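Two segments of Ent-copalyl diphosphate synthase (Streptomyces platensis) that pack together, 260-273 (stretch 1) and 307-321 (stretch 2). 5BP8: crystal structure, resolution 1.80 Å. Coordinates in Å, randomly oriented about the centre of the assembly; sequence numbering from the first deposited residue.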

ATOM      1  N   VAL A 260      10.675  -2.111  -4.447  1.00 18.59           N
ATOM      2  CA  VAL A 260      11.970  -2.658  -3.982  1.00 19.15           C
ATOM      3  C   VAL A 260      12.567  -1.974  -2.733  1.00 19.50           C
ATOM      4  O   VAL A 260      12.939  -2.652  -1.782  1.00 18.97           O
ATOM      5  CB  VAL A 260      12.967  -2.728  -5.159  1.00 20.70           C
ATOM      6  CG1 VAL A 260      13.248  -1.376  -5.790  1.00 20.85           C
ATOM      7  CG2 VAL A 260      14.260  -3.408  -4.747  1.00 22.72           C
ATOM      8  N   TYR A 261      12.668  -0.661  -2.714  1.00 19.14           N
ATOM      9  CA  TYR A 261      13.293   0.007  -1.547  1.00 19.10           C
ATOM     10  C   TYR A 261      12.464  -0.076  -0.275  1.00 19.72           C
ATOM     11  O   TYR A 261      12.993  -0.349   0.822  1.00 19.44           O
ATOM     12  CB  TYR A 261      13.584   1.455  -1.876  1.00 19.78           C
ATOM     13  CG  TYR A 261      14.514   1.691  -3.069  1.00 20.00           C
ATOM     14  CD1 TYR A 261      15.612   0.853  -3.319  1.00 21.51           C
ATOM     15  CD2 TYR A 261      14.351   2.797  -3.896  1.00 19.94           C
ATOM     16  CE1 TYR A 261      16.480   1.101  -4.366  1.00 21.16           C
ATOM     17  CE2 TYR A 261      15.206   3.042  -4.945  1.00 20.66           C
ATOM     18  CZ  TYR A 261      16.287   2.211  -5.162  1.00 21.06           C
ATOM     19  OH  TYR A 261      17.151   2.461  -6.218  1.00 22.52           O
ATOM     20  N   PHE A 262      11.154   0.144  -0.397  1.00 18.65           N
ATOM     21  CA  PHE A 262      10.224  -0.113   0.705  1.00 19.71           C
ATOM     22  C   PHE A 262      10.407  -1.540   1.252  1.00 18.78           C
ATOM     23  O   PHE A 262      10.593  -1.748   2.460  1.00 18.82           O
ATOM     24  CB  PHE A 262       8.792   0.168   0.186  1.00 20.99           C
ATOM     25  CG  PHE A 262       7.676  -0.414   1.020  1.00 22.32           C
ATOM     26  CD1 PHE A 262       7.622  -0.256   2.396  1.00 24.98           C
ATOM     27  CD2 PHE A 262       6.631  -1.046   0.423  1.00 26.39           C
ATOM     28  CE1 PHE A 262       6.555  -0.775   3.149  1.00 25.24           C
ATOM     29  CE2 PHE A 262       5.566  -1.561   1.169  1.00 26.56           C
ATOM     30  CZ  PHE A 262       5.536  -1.426   2.536  1.00 25.67           C
ATOM     31  N   GLU A 263      10.380  -2.530   0.373  1.00 17.94           N
ATOM     32  CA  GLU A 263      10.491  -3.913   0.846  1.00 18.38           C
ATOM     33  C   GLU A 263      11.858  -4.181   1.510  1.00 18.60           C
ATOM     34  O   GLU A 263      11.919  -4.782   2.601  1.00 20.01           O
ATOM     35  CB  GLU A 263      10.257  -4.889  -0.307  1.00 18.96           C
ATOM     36  CG  GLU A 263      10.522  -6.335   0.095  1.00 19.99           C
ATOM     37  CD  GLU A 263      10.044  -7.297  -0.958  1.00 20.72           C
ATOM     38  OE1 GLU A 263      10.905  -8.019  -1.480  1.00 22.11           O
ATOM     39  OE2 GLU A 263       8.812  -7.339  -1.228  1.00 19.91           O
ATOM     40  N   GLN A 264      12.927  -3.729   0.861  1.00 18.20           N
ATOM     41  CA  GLN A 264      14.287  -3.973   1.396  1.00 19.10           C
ATOM     42  C   GLN A 264      14.425  -3.380   2.801  1.00 19.77           C
ATOM     43  O   GLN A 264      14.879  -4.073   3.717  1.00 20.81           O
ATOM     44  CB  GLN A 264      15.357  -3.420   0.476  1.00 19.40           C
ATOM     45  CG  GLN A 264      15.493  -4.227  -0.795  1.00 20.19           C
ATOM     46  CD  GLN A 264      16.482  -3.668  -1.806  1.00 21.40           C
ATOM     47  OE1 GLN A 264      16.793  -2.472  -1.838  1.00 21.81           O
ATOM     48  NE2 GLN A 264      16.925  -4.537  -2.701  1.00 23.41           N
ATOM     49  N   ALA A 265      13.998  -2.127   2.973  1.00 19.34           N
ATOM     50  CA  ALA A 265      14.121  -1.458   4.279  1.00 20.75           C
ATOM     51  C   ALA A 265      13.241  -2.093   5.350  1.00 21.97           C
ATOM     52  O   ALA A 265      13.666  -2.297   6.492  1.00 21.40           O
ATOM     53  CB  ALA A 265      13.778   0.005   4.141  1.00 20.85           C
ATOM     54  N   TRP A 266      11.996  -2.391   4.985  1.00 22.12           N
ATOM     55  CA  TRP A 266      11.069  -2.968   5.952  1.00 23.15           C
ATOM     56  C   TRP A 266      11.512  -4.383   6.373  1.00 22.99           C
ATOM     57  O   TRP A 266      11.479  -4.719   7.560  1.00 22.60           O
ATOM     58  CB  TRP A 266       9.614  -2.943   5.441  1.00 23.66           C
ATOM     59  CG  TRP A 266       8.771  -1.682   5.881  1.00 24.83           C
ATOM     60  CD1 TRP A 266       7.719  -1.677   6.759  1.00 25.09           C
ATOM     61  CD2 TRP A 266       8.942  -0.291   5.464  1.00 25.48           C
ATOM     62  NE1 TRP A 266       7.210  -0.406   6.896  1.00 25.13           N
ATOM     63  CE2 TRP A 266       7.932   0.469   6.122  1.00 26.02           C
ATOM     64  CE3 TRP A 266       9.858   0.377   4.629  1.00 24.20           C
ATOM     65  CZ2 TRP A 266       7.783   1.875   5.939  1.00 25.81           C
ATOM     66  CZ3 TRP A 266       9.678   1.795   4.408  1.00 25.93           C
ATOM     67  CH2 TRP A 266       8.665   2.515   5.074  1.00 25.43           C
ATOM     68  N   VAL A 267      11.972  -5.184   5.421  1.00 22.90           N
ATOM     69  CA  VAL A 267      12.501  -6.498   5.727  1.00 24.42           C
ATOM     70  C   VAL A 267      13.711  -6.383   6.655  1.00 24.84           C
ATOM     71  O   VAL A 267      13.777  -7.066   7.693  1.00 24.36           O
ATOM     72  CB  VAL A 267      12.883  -7.292   4.464  1.00 25.47           C
ATOM     73  CG1 VAL A 267      13.652  -8.545   4.848  1.00 27.97           C
ATOM     74  CG2 VAL A 267      11.633  -7.677   3.669  1.00 24.96           C
ATOM     75  N   LEU A 268      14.667  -5.523   6.295  1.00 23.96           N
ATOM     76  CA  LEU A 268      15.836  -5.336   7.148  1.00 25.08           C
ATOM     77  C   LEU A 268      15.488  -4.821   8.547  1.00 24.44           C
ATOM     78  O   LEU A 268      16.043  -5.305   9.549  1.00 25.45           O
ATOM     79  CB  LEU A 268      16.833  -4.404   6.469  1.00 25.41           C
ATOM     80  CG  LEU A 268      17.576  -5.004   5.286  1.00 26.62           C
ATOM     81  CD1 LEU A 268      18.293  -3.909   4.530  1.00 26.83           C
ATOM     82  CD2 LEU A 268      18.544  -6.073   5.797  1.00 28.10           C
ATOM     83  N   ASN A 269      14.556  -3.873   8.651  1.00 23.76           N
ATOM     84  CA  ASN A 269      14.172  -3.354   9.974  1.00 23.09           C
ATOM     85  C   ASN A 269      13.417  -4.359  10.823  1.00 23.81           C
ATOM     86  O   ASN A 269      13.613  -4.426  12.039  1.00 23.12           O
ATOM     87  CB  ASN A 269      13.399  -2.029   9.885  1.00 22.75           C
ATOM     88  CG  ASN A 269      14.287  -0.877   9.432  1.00 23.36           C
ATOM     89  OD1 ASN A 269      15.490  -0.834   9.732  1.00 22.90           O
ATOM     90  ND2 ASN A 269      13.703   0.059   8.690  1.00 22.82           N
ATOM     91  N   SER A 270      12.582  -5.173  10.195  1.00 23.17           N
ATOM     92  CA  SER A 270      11.914  -6.246  10.914  1.00 24.20           C
ATOM     93  C   SER A 270      12.929  -7.255  11.455  1.00 25.06           C
ATOM     94  O   SER A 270      12.851  -7.645  12.623  1.00 26.34           O
ATOM     95  CB  SER A 270      10.904  -6.945  10.003  1.00 24.35           C
ATOM     96  OG  SER A 270       9.791  -6.094   9.789  1.00 23.77           O
ATOM     97  N   LEU A 271      13.875  -7.662  10.622  1.00 27.12           N
ATOM     98  CA  LEU A 271      14.907  -8.626  11.044  1.00 28.96           C
ATOM     99  C   LEU A 271      15.816  -8.075  12.129  1.00 28.78           C
ATOM    100  O   LEU A 271      16.215  -8.825  13.030  1.00 27.89           O
ATOM    101  CB  LEU A 271      15.734  -9.100   9.860  1.00 30.76           C
ATOM    102  CG  LEU A 271      15.221 -10.387   9.211  1.00 34.43           C
ATOM    103  CD1 LEU A 271      13.704 -10.512   9.240  1.00 37.10           C
ATOM    104  CD2 LEU A 271      15.717 -10.442   7.782  1.00 35.75           C
ATOM    105  N   ALA A 272      16.117  -6.780  12.069  1.00 28.37           N
ATOM    106  CA  ALA A 272      16.912  -6.133  13.138  1.00 30.06           C
ATOM    107  C   ALA A 272      16.185  -6.138  14.457  1.00 30.41           C
ATOM    108  O   ALA A 272      16.796  -6.279  15.513  1.00 29.14           O
ATOM    109  CB  ALA A 272      17.270  -4.711  12.751  1.00 29.35           C
ATOM    110  N   ALA A 273      14.869  -5.975  14.399  1.00 29.94           N
ATOM    111  CA  ALA A 273      14.020  -5.967  15.576  1.00 30.31           C
ATOM    112  C   ALA A 273      13.817  -7.359  16.154  1.00 29.83           C
ATOM    113  O   ALA A 273      13.497  -7.499  17.341  1.00 29.97           O
ATOM    114  CB  ALA A 273      12.664  -5.355  15.251  1.00 30.52           C
ATOM    115  N   SER A 307       9.583  11.021   3.009  1.00 19.70           N
ATOM    116  CA  SER A 307      10.343  10.903   4.239  1.00 20.14           C
ATOM    117  C   SER A 307      10.143   9.581   4.979  1.00 20.61           C
ATOM    118  O   SER A 307      10.998   9.189   5.772  1.00 21.03           O
ATOM    119  CB  SER A 307      10.053  12.064   5.188  1.00 20.87           C
ATOM    120  OG  SER A 307       8.723  12.092   5.666  1.00 20.42           O
ATOM    121  N   ASP A 308       9.023   8.897   4.738  1.00 20.19           N
ATOM    122  CA  ASP A 308       8.793   7.625   5.411  1.00 20.33           C
ATOM    123  C   ASP A 308       9.777   6.599   4.884  1.00 19.07           C
ATOM    124  O   ASP A 308      10.504   5.966   5.663  1.00 19.58           O
ATOM    125  CB  ASP A 308       7.345   7.178   5.245  1.00 21.00           C
ATOM    126  CG  ASP A 308       6.971   5.997   6.136  1.00 23.04           C
ATOM    127  OD1 ASP A 308       7.436   5.943   7.312  1.00 22.82           O
ATOM    128  OD2 ASP A 308       6.151   5.141   5.655  1.00 22.08           O
ATOM    129  N   ASP A 309       9.815   6.426   3.557  1.00 19.18           N
ATOM    130  CA  ASP A 309      10.763   5.546   2.956  1.00 18.90           C
ATOM    131  C   ASP A 309      12.205   5.979   3.245  1.00 19.57           C
ATOM    132  O   ASP A 309      13.062   5.127   3.515  1.00 19.05           O
ATOM    133  CB  ASP A 309      10.537   5.455   1.446  1.00 19.32           C
ATOM    134  CG  ASP A 309       9.296   4.667   1.109  1.00 20.77           C
ATOM    135  OD1 ASP A 309       9.242   3.497   1.510  1.00 20.59           O
ATOM    136  OD2 ASP A 309       8.366   5.240   0.488  1.00 20.95           O
ATOM    137  N   THR A 310      12.447   7.286   3.216  1.00 19.99           N
ATOM    138  CA  THR A 310      13.802   7.807   3.463  1.00 20.06           C
ATOM    139  C   THR A 310      14.241   7.430   4.886  1.00 20.56           C
ATOM    140  O   THR A 310      15.344   6.907   5.075  1.00 20.71           O
ATOM    141  CB  THR A 310      13.865   9.335   3.246  1.00 21.04           C
ATOM    142  OG1 THR A 310      13.593   9.631   1.871  1.00 20.62           O
ATOM    143  CG2 THR A 310      15.266   9.887   3.565  1.00 22.32           C
ATOM    144  N   ALA A 311      13.371   7.674   5.866  1.00 20.70           N
ATOM    145  CA  ALA A 311      13.669   7.375   7.277  1.00 21.23           C
ATOM    146  C   ALA A 311      13.874   5.875   7.479  1.00 21.90           C
ATOM    147  O   ALA A 311      14.832   5.457   8.106  1.00 21.70           O
ATOM    148  CB  ALA A 311      12.575   7.895   8.181  1.00 21.53           C
ATOM    149  N   ALA A 312      13.000   5.047   6.892  1.00 20.56           N
ATOM    150  CA  ALA A 312      13.140   3.602   7.028  1.00 20.61           C
ATOM    151  C   ALA A 312      14.457   3.106   6.436  1.00 21.05           C
ATOM    152  O   ALA A 312      15.080   2.188   6.966  1.00 22.16           O
ATOM    153  CB  ALA A 312      11.987   2.871   6.349  1.00 19.99           C
ATOM    154  N   VAL A 313      14.830   3.661   5.294  1.00 21.47           N
ATOM    155  CA  VAL A 313      16.023   3.254   4.599  1.00 22.19           C
ATOM    156  C   VAL A 313      17.278   3.681   5.373  1.00 23.25           C
ATOM    157  O   VAL A 313      18.199   2.878   5.526  1.00 23.67           O
ATOM    158  CB  VAL A 313      16.031   3.758   3.144  1.00 22.30           C
ATOM    159  CG1 VAL A 313      17.424   3.667   2.539  1.00 22.83           C
ATOM    160  CG2 VAL A 313      15.060   2.955   2.313  1.00 22.12           C
ATOM    161  N   LEU A 314      17.283   4.904   5.891  1.00 23.31           N
ATOM    162  CA  LEU A 314      18.401   5.385   6.720  1.00 24.88           C
ATOM    163  C   LEU A 314      18.570   4.523   7.963  1.00 26.03           C
ATOM    164  O   LEU A 314      19.683   4.137   8.301  1.00 26.32           O
ATOM    165  CB  LEU A 314      18.195   6.834   7.120  1.00 25.11           C
ATOM    166  CG  LEU A 314      18.415   7.863   6.010  1.00 25.27           C
ATOM    167  CD1 LEU A 314      17.775   9.199   6.351  1.00 25.29           C
ATOM    168  CD2 LEU A 314      19.922   8.027   5.771  1.00 26.46           C
ATOM    169  N   PHE A 315      17.460   4.201   8.613  1.00 24.74           N
ATOM    170  CA  PHE A 315      17.441   3.352   9.797  1.00 25.46           C
ATOM    171  C   PHE A 315      17.932   1.955   9.454  1.00 25.22           C
ATOM    172  O   PHE A 315      18.768   1.380  10.163  1.00 24.87           O
ATOM    173  CB  PHE A 315      16.001   3.347  10.386  1.00 24.84           C
ATOM    174  CG  PHE A 315      15.831   2.642  11.718  1.00 26.02           C
ATOM    175  CD1 PHE A 315      16.735   2.794  12.767  1.00 25.91           C
ATOM    176  CD2 PHE A 315      14.668   1.884  11.959  1.00 25.97           C
ATOM    177  CE1 PHE A 315      16.518   2.138  13.972  1.00 26.39           C
ATOM    178  CE2 PHE A 315      14.441   1.252  13.161  1.00 25.51           C
ATOM    179  CZ  PHE A 315      15.367   1.384  14.182  1.00 26.58           C
ATOM    180  N   ALA A 316      17.456   1.398   8.347  1.00 24.50           N
ATOM    181  CA  ALA A 316      17.877   0.070   7.938  1.00 25.23           C
ATOM    182  C   ALA A 316      19.381  -0.004   7.660  1.00 26.51           C
ATOM    183  O   ALA A 316      20.060  -0.947   8.108  1.00 27.37           O
ATOM    184  CB  ALA A 316      17.114  -0.359   6.693  1.00 24.63           C
ATOM    185  N   LEU A 317      19.880   0.980   6.914  1.00 25.23           N
ATOM    186  CA  LEU A 317      21.298   1.036   6.587  1.00 26.44           C
ATOM    187  C   LEU A 317      22.131   1.158   7.857  1.00 27.22           C
ATOM    188  O   LEU A 317      23.092   0.381   8.046  1.00 29.00           O
ATOM    189  CB  LEU A 317      21.604   2.163   5.608  1.00 25.30           C
ATOM    190  CG  LEU A 317      21.181   1.914   4.158  1.00 25.40           C
ATOM    191  CD1 LEU A 317      21.208   3.219   3.381  1.00 24.96           C
ATOM    192  CD2 LEU A 317      22.031   0.848   3.479  1.00 25.95           C
ATOM    193  N   ALA A 318      21.747   2.079   8.732  1.00 26.82           N
ATOM    194  CA  ALA A 318      22.509   2.338   9.955  1.00 29.04           C
ATOM    195  C   ALA A 318      22.513   1.164  10.918  1.00 30.92           C
ATOM    196  O   ALA A 318      23.523   0.892  11.582  1.00 31.12           O
ATOM    197  CB  ALA A 318      22.017   3.606  10.627  1.00 29.19           C
ATOM    198  N   GLN A 319      21.404   0.440  10.997  1.00 29.45           N
ATOM    199  CA  GLN A 319      21.364  -0.762  11.820  1.00 30.06           C
ATOM    200  C   GLN A 319      22.231  -1.893  11.287  1.00 30.35           C
ATOM    201  O   GLN A 319      22.512  -2.851  12.017  1.00 31.80           O
ATOM    202  CB  GLN A 319      19.933  -1.272  12.013  1.00 27.55           C
ATOM    203  CG  GLN A 319      19.083  -0.347  12.834  1.00 26.61           C
ATOM    204  CD  GLN A 319      17.773  -0.972  13.244  1.00 27.38           C
ATOM    205  OE1 GLN A 319      17.622  -1.396  14.382  1.00 27.48           O
ATOM    206  NE2 GLN A 319      16.809  -1.032  12.311  1.00 26.11           N
ATOM    207  N   HIS A 320      22.619  -1.821  10.029  1.00 29.30           N
ATOM    208  CA  HIS A 320      23.421  -2.876   9.439  1.00 30.98           C
ATOM    209  C   HIS A 320      24.807  -2.386   9.014  1.00 31.20           C
ATOM    210  O   HIS A 320      25.391  -2.897   8.072  1.00 32.16           O
ATOM    211  CB  HIS A 320      22.653  -3.521   8.294  1.00 29.40           C
ATOM    212  CG  HIS A 320      21.425  -4.229   8.758  1.00 29.07           C
ATOM    213  ND1 HIS A 320      20.207  -3.600   8.877  1.00 27.82           N
ATOM    214  CD2 HIS A 320      21.235  -5.494   9.187  1.00 29.36           C
ATOM    215  CE1 HIS A 320      19.319  -4.450   9.344  1.00 28.19           C
ATOM    216  NE2 HIS A 320      19.918  -5.606   9.545  1.00 29.45           N
ATOM    217  N   GLY A 321      25.305  -1.382   9.725  1.00 33.33           N
ATOM    218  CA  GLY A 321      26.701  -0.962   9.615  1.00 36.10           C
ATOM    219  C   GLY A 321      27.008   0.106   8.586  1.00 37.12           C
ATOM    220  O   GLY A 321      28.183   0.356   8.307  1.00 36.26           O
TER
HETATM  221  O   HOH W   1      14.111  -2.215  13.485  1.00 27.78           O

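How do the two backbones meet? Stretch 1 is helical throughout and stretch 2 for most of its length, and the axes of the two helices run in broadly the same direction, crossing at 47° with a closest approach of 8.6 Å. The backbones come nearest where Ala265 CA and Val313 CA lie 5.1 Å apart; Asn269 CA and Ala316 CA follow at 5.4 Å. Toward the later residues the helices diverge, so that Ala272 CA is 7.1 Å from Gln319 CA.

What fills the narrow part of the crossing? Ala265 points its methyl at the other helix, where Ala265 CB lies 3.7 Å from Val313 CG2 and 4.0 Å from Ala312 CB. With so little side chain between them, the backbones themselves come near. Trp266 starts in the opposite sense, its CA-to-CB bond pointing away, yet its long ring reaches back: Trp266 CZ3 is 3.2 Å from Ala312 CB, a tight apolar contact, and 3.4 Å from Asp309 OD1.

How does a polar residue fit into this helix packing? Asn269 sits as a knob among Ala312, Phe315, Ala316 and Gln319, and its amide group finds partners there. Asn269 ND2 donates to Ala312 O at 3.1 Å, a well-aligned bond to a carbonyl that also accepts the helical bond from Ala316 N. In return, Asn269 OD1 accepts a weak hydrogen bond from Gln319 NE2, short at 2.9 Å but bent. Water 1 adds a second link, donating to Asn269 O at 2.7 Å and accepting from Gln319 NE2 at 3.2 Å.

What closes the contact beyond Ala316? The CA-to-CB bond of His320 points toward the first helix, and His320 ND1 donates a hydrogen bond to Ala316 O at 2.8 Å. Leu268 CD2 then lies over one face of that ring, 4.1 Å from its centroid, in a CH-pi contact, while Ala272 CB approaches His320 CE1 to 4.0 Å.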